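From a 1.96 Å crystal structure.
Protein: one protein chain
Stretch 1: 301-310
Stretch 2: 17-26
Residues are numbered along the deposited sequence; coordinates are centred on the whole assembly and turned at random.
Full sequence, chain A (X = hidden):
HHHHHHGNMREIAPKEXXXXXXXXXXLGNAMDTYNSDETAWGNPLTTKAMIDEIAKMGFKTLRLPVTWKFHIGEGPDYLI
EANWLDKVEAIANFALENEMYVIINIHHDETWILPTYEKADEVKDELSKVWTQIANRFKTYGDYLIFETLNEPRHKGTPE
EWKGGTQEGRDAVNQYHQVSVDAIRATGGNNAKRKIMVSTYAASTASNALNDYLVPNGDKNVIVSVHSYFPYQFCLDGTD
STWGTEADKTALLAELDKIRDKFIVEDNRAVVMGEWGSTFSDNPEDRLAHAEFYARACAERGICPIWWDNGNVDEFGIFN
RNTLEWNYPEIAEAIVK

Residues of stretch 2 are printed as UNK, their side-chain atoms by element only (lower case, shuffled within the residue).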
# COMPACT_ATOMS: atom_id res chain seq x y z
N ARG A 301 -8.96 16.17 2.94
CA ARG A 301 -7.57 16.48 2.87
C ARG A 301 -6.91 16.11 1.54
O ARG A 301 -5.73 16.42 1.36
CB ARG A 301 -6.85 15.88 4.04
CG ARG A 301 -7.23 16.56 5.36
CD ARG A 301 -6.93 15.71 6.59
NE ARG A 301 -7.32 16.43 7.79
CZ ARG A 301 -8.55 16.67 8.11
NH1 ARG A 301 -9.58 16.12 7.50
NH2 ARG A 301 -8.78 17.49 9.17
N GLY A 302 -7.61 15.44 0.63
CA GLY A 302 -7.02 15.07 -0.65
C GLY A 302 -6.14 13.82 -0.56
O GLY A 302 -5.32 13.62 -1.45
N ILE A 303 -6.27 13.12 0.52
CA ILE A 303 -5.53 11.85 0.78
C ILE A 303 -6.40 10.71 0.27
O ILE A 303 -7.56 10.62 0.57
CB ILE A 303 -5.28 11.64 2.26
CG1 ILE A 303 -4.41 12.79 2.85
CG2 ILE A 303 -4.70 10.23 2.63
CD1 ILE A 303 -4.28 12.84 4.37
N CYS A 304 -5.80 9.80 -0.53
CA CYS A 304 -6.56 8.62 -1.04
C CYS A 304 -6.58 7.51 0.03
O CYS A 304 -5.50 7.05 0.44
CB CYS A 304 -5.83 8.03 -2.23
SG CYS A 304 -6.46 6.44 -2.79
N PRO A 305 -7.74 7.15 0.56
CA PRO A 305 -7.82 6.08 1.55
C PRO A 305 -7.98 4.71 0.87
O PRO A 305 -8.94 4.51 0.08
CB PRO A 305 -9.16 6.45 2.31
CG PRO A 305 -9.98 7.17 1.27
CD PRO A 305 -9.06 7.70 0.22
N ILE A 306 -7.24 3.71 1.34
CA ILE A 306 -7.28 2.33 0.79
C ILE A 306 -7.48 1.37 1.94
O ILE A 306 -6.56 1.08 2.69
CB ILE A 306 -6.04 2.03 -0.07
CG1 ILE A 306 -5.72 3.11 -1.09
CG2 ILE A 306 -6.26 0.66 -0.70
CD1 ILE A 306 -4.63 2.76 -2.08
N TRP A 307 -8.72 0.88 2.08
CA TRP A 307 -9.05 -0.04 3.13
C TRP A 307 -8.31 -1.36 3.03
O TRP A 307 -8.18 -1.93 1.90
CB TRP A 307 -10.57 -0.34 3.08
CG TRP A 307 -11.08 -1.35 4.05
CD1 TRP A 307 -11.09 -2.74 3.94
CD2 TRP A 307 -11.66 -1.09 5.36
NE1 TRP A 307 -11.63 -3.31 5.05
CE2 TRP A 307 -11.92 -2.38 5.96
CE3 TRP A 307 -11.90 0.07 6.12
CZ2 TRP A 307 -12.53 -2.51 7.19
CZ3 TRP A 307 -12.51 -0.08 7.35
CH2 TRP A 307 -12.80 -1.33 7.87
N TRP A 308 -7.72 -1.90 4.12
CA TRP A 308 -7.12 -3.22 4.17
C TRP A 308 -8.15 -4.28 4.31
O TRP A 308 -8.85 -4.34 5.31
CB TRP A 308 -6.07 -3.32 5.34
CG TRP A 308 -5.48 -4.64 5.43
CD1 TRP A 308 -5.64 -5.59 6.38
CD2 TRP A 308 -4.55 -5.18 4.47
NE1 TRP A 308 -4.97 -6.70 6.05
CE2 TRP A 308 -4.24 -6.50 4.93
CE3 TRP A 308 -3.95 -4.71 3.33
CZ2 TRP A 308 -3.40 -7.34 4.21
CZ3 TRP A 308 -3.06 -5.53 2.64
CH2 TRP A 308 -2.76 -6.81 3.11
N ASP A 309 -8.24 -5.16 3.30
CA ASP A 309 -9.22 -6.29 3.33
C ASP A 309 -8.45 -7.57 3.20
O ASP A 309 -7.73 -7.75 2.20
CB ASP A 309 -10.24 -6.12 2.18
CG ASP A 309 -11.33 -7.16 2.21
OD1 ASP A 309 -10.95 -8.38 2.32
OD2 ASP A 309 -12.55 -6.88 2.09
N ASN A 310 -8.41 -8.43 4.21
CA ASN A 310 -7.69 -9.66 4.16
C ASN A 310 -8.49 -10.86 3.84
O ASN A 310 -8.01 -12.02 3.97
CB ASN A 310 -6.83 -9.87 5.43
CG ASN A 310 -7.60 -10.12 6.65
OD1 ASN A 310 -8.83 -10.12 6.65
ND2 ASN A 310 -6.91 -10.43 7.73
N UNK A 17 -3.54 13.55 -9.50
CA UNK A 17 -3.56 12.07 -9.66
C UNK A 17 -4.15 11.39 -8.43
O UNK A 17 -5.04 10.52 -8.61
c UNK A 17 -2.16 11.69 -9.94
c UNK A 17 -1.83 9.24 -9.29
c UNK A 17 -1.70 8.50 -11.98
c UNK A 17 -1.98 10.23 -10.30
c UNK A 17 -1.88 9.81 -11.62
c UNK A 17 -1.55 7.55 -10.95
c UNK A 17 -1.65 7.92 -9.64
N UNK A 18 -3.79 11.79 -7.24
CA UNK A 18 -4.28 11.15 -6.07
C UNK A 18 -5.76 11.39 -5.86
O UNK A 18 -6.49 10.58 -5.40
c UNK A 18 -4.05 11.13 -3.50
c UNK A 18 -2.04 10.81 -4.98
c UNK A 18 -3.40 11.49 -4.82
N UNK A 19 -6.21 12.64 -6.18
CA UNK A 19 -7.67 12.85 -6.20
C UNK A 19 -8.37 11.88 -7.16
O UNK A 19 -9.44 11.31 -6.82
c UNK A 19 -7.99 16.70 -6.07
c UNK A 19 -8.05 14.30 -6.55
c UNK A 19 -7.58 15.34 -5.53
c UNK A 19 -8.20 15.15 -4.20
N UNK A 20 -7.80 11.74 -8.35
CA UNK A 20 -8.42 10.83 -9.36
C UNK A 20 -8.44 9.34 -8.92
O UNK A 20 -9.34 8.64 -9.31
o UNK A 20 -8.59 13.09 -10.96
o UNK A 20 -7.01 12.39 -12.38
c UNK A 20 -7.62 10.91 -10.65
c UNK A 20 -7.79 12.23 -11.39
N UNK A 21 -7.56 9.00 -8.01
CA UNK A 21 -7.49 7.61 -7.47
C UNK A 21 -8.79 7.31 -6.63
O UNK A 21 -9.02 6.13 -6.34
c UNK A 21 -5.01 7.31 -7.48
s UNK A 21 -3.50 7.22 -6.47
c UNK A 21 -6.25 7.39 -6.66
c UNK A 21 -3.65 5.60 -5.72
N UNK A 22 -9.54 8.33 -6.14
CA UNK A 22 -10.73 8.05 -5.45
C UNK A 22 -10.44 7.30 -4.13
O UNK A 22 -9.53 7.65 -3.38
N UNK A 23 -11.26 6.27 -3.86
CA UNK A 23 -11.09 5.41 -2.72
C UNK A 23 -10.57 4.08 -3.21
O UNK A 23 -10.90 3.63 -4.34
c UNK A 23 -12.38 5.20 -1.98
N UNK A 24 -9.80 3.39 -2.37
CA UNK A 24 -9.26 2.09 -2.74
C UNK A 24 -9.56 1.00 -1.82
O UNK A 24 -10.01 1.16 -0.68
N UNK A 25 -9.31 -0.19 -2.32
CA UNK A 25 -9.50 -1.47 -1.62
C UNK A 25 -8.29 -2.36 -1.89
O UNK A 25 -7.82 -2.42 -3.01
n UNK A 25 -12.17 -4.97 -0.10
c UNK A 25 -10.68 -7.50 -2.30
c UNK A 25 -10.04 -6.61 -3.17
c UNK A 25 -10.81 -2.11 -2.09
c UNK A 25 -10.87 -4.74 -1.95
c UNK A 25 -11.39 -7.04 -1.23
c UNK A 25 -11.51 -5.68 -1.05
c UNK A 25 -10.13 -5.22 -3.01
c UNK A 25 -12.03 -3.62 -0.37
c UNK A 25 -11.18 -3.40 -1.45
N UNK A 26 -7.77 -2.98 -0.82
CA UNK A 26 -6.65 -3.94 -0.88
C UNK A 26 -7.09 -5.38 -1.10
O UNK A 26 -7.90 -5.86 -0.34
c UNK A 26 -4.84 -2.86 0.60
o UNK A 26 -3.74 -2.95 0.07
n UNK A 26 -5.21 -1.76 1.28
c UNK A 26 -5.85 -3.97 0.44

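Position 17 carries one carbon followed by a ring of six carbons. The side chain is out of reach of stretch 1, and the composition alone identifies F17.

At position 18 a single carbon carries two others, three carbons in all. One branch tip lies 3.5 Å from O of G302 and 3.8 Å from CB of C304. A short side chain forked at its first carbon is valine, so this is V18, and the tip is CG1.

Position 19 has four carbons, forked at the second. One of the terminal carbons approaches CA of G302 to 3.7 Å, resting where the glycine offers bare backbone. Forking one carbon further out than in V18 makes this leucine, L19, with CD2 as the touching atom.

Two carbons, the second bearing two oxygens, make up the side chain of position 20. This carboxylate touches nothing on stretch 1, and the residue is D20.

Position 21 holds an unbranched chain of two carbons, a sulfur and a last carbon. Its CB lies 4.0 Å from SG of C304, an apolar contact. A thioether in this place can only be methionine, M21.

No side-chain atoms exist at position 22. Its backbone O lies 3.4 Å from SG of C304 and 3.6 Å from CD of P305. It is the first residue to leave helical geometry, and its positive phi by itself favours glycine; this is G22.

Position 23 has a lone side-chain carbon. This CB reaches CG of P305 at 4.5 Å, while CA of the same residue is 3.6 Å from O of P305. A single carbon defines A23.

Position 24 again lacks a side chain. An ideal CB here would lie 2.9 Å from CG1 of I306, a clash: the I306 side chain occupies the place a CB would need. The residue is G24.

At position 25 one carbon leads to fused five- and six-membered rings of eight carbons and one nitrogen. The ring nitrogen donates a weak hydrogen bond to OD2 of D309 over 2.9 Å, with the carboxylate oxygen at the ring edge. A carbon of the five-membered ring lies 4.5 Å from CD1 of W307. The indole identifies W25, these atoms being NE1 and CD1.

Two carbons, the second bearing one oxygen and one nitrogen, occupy position 26. The nitrogen donates to O of W307 at 3.0 Å, as an amide can, and the second carbon lies 3.4 Å from CE3 of W308. The residue is N26.

The contact is built on a parallel strand pairing in which I306 faces G24 and W307 faces W25. N of G24 donates to O of P305 (2.8 Å), N of W307 to O of G24 (3.1 Å), and N of N26 to O of W307 (2.9 Å). The last acceptor thus receives both backbone and side-chain amides of N26. Ahead of the strand of stretch 2, V18, L19 and M21 pack against G302 and C304; from within the second bridge, the indole of W25 reaches D309 through its weak hydrogen bond.

Stretch 2, residues 17-26: FVLDMGAGWN
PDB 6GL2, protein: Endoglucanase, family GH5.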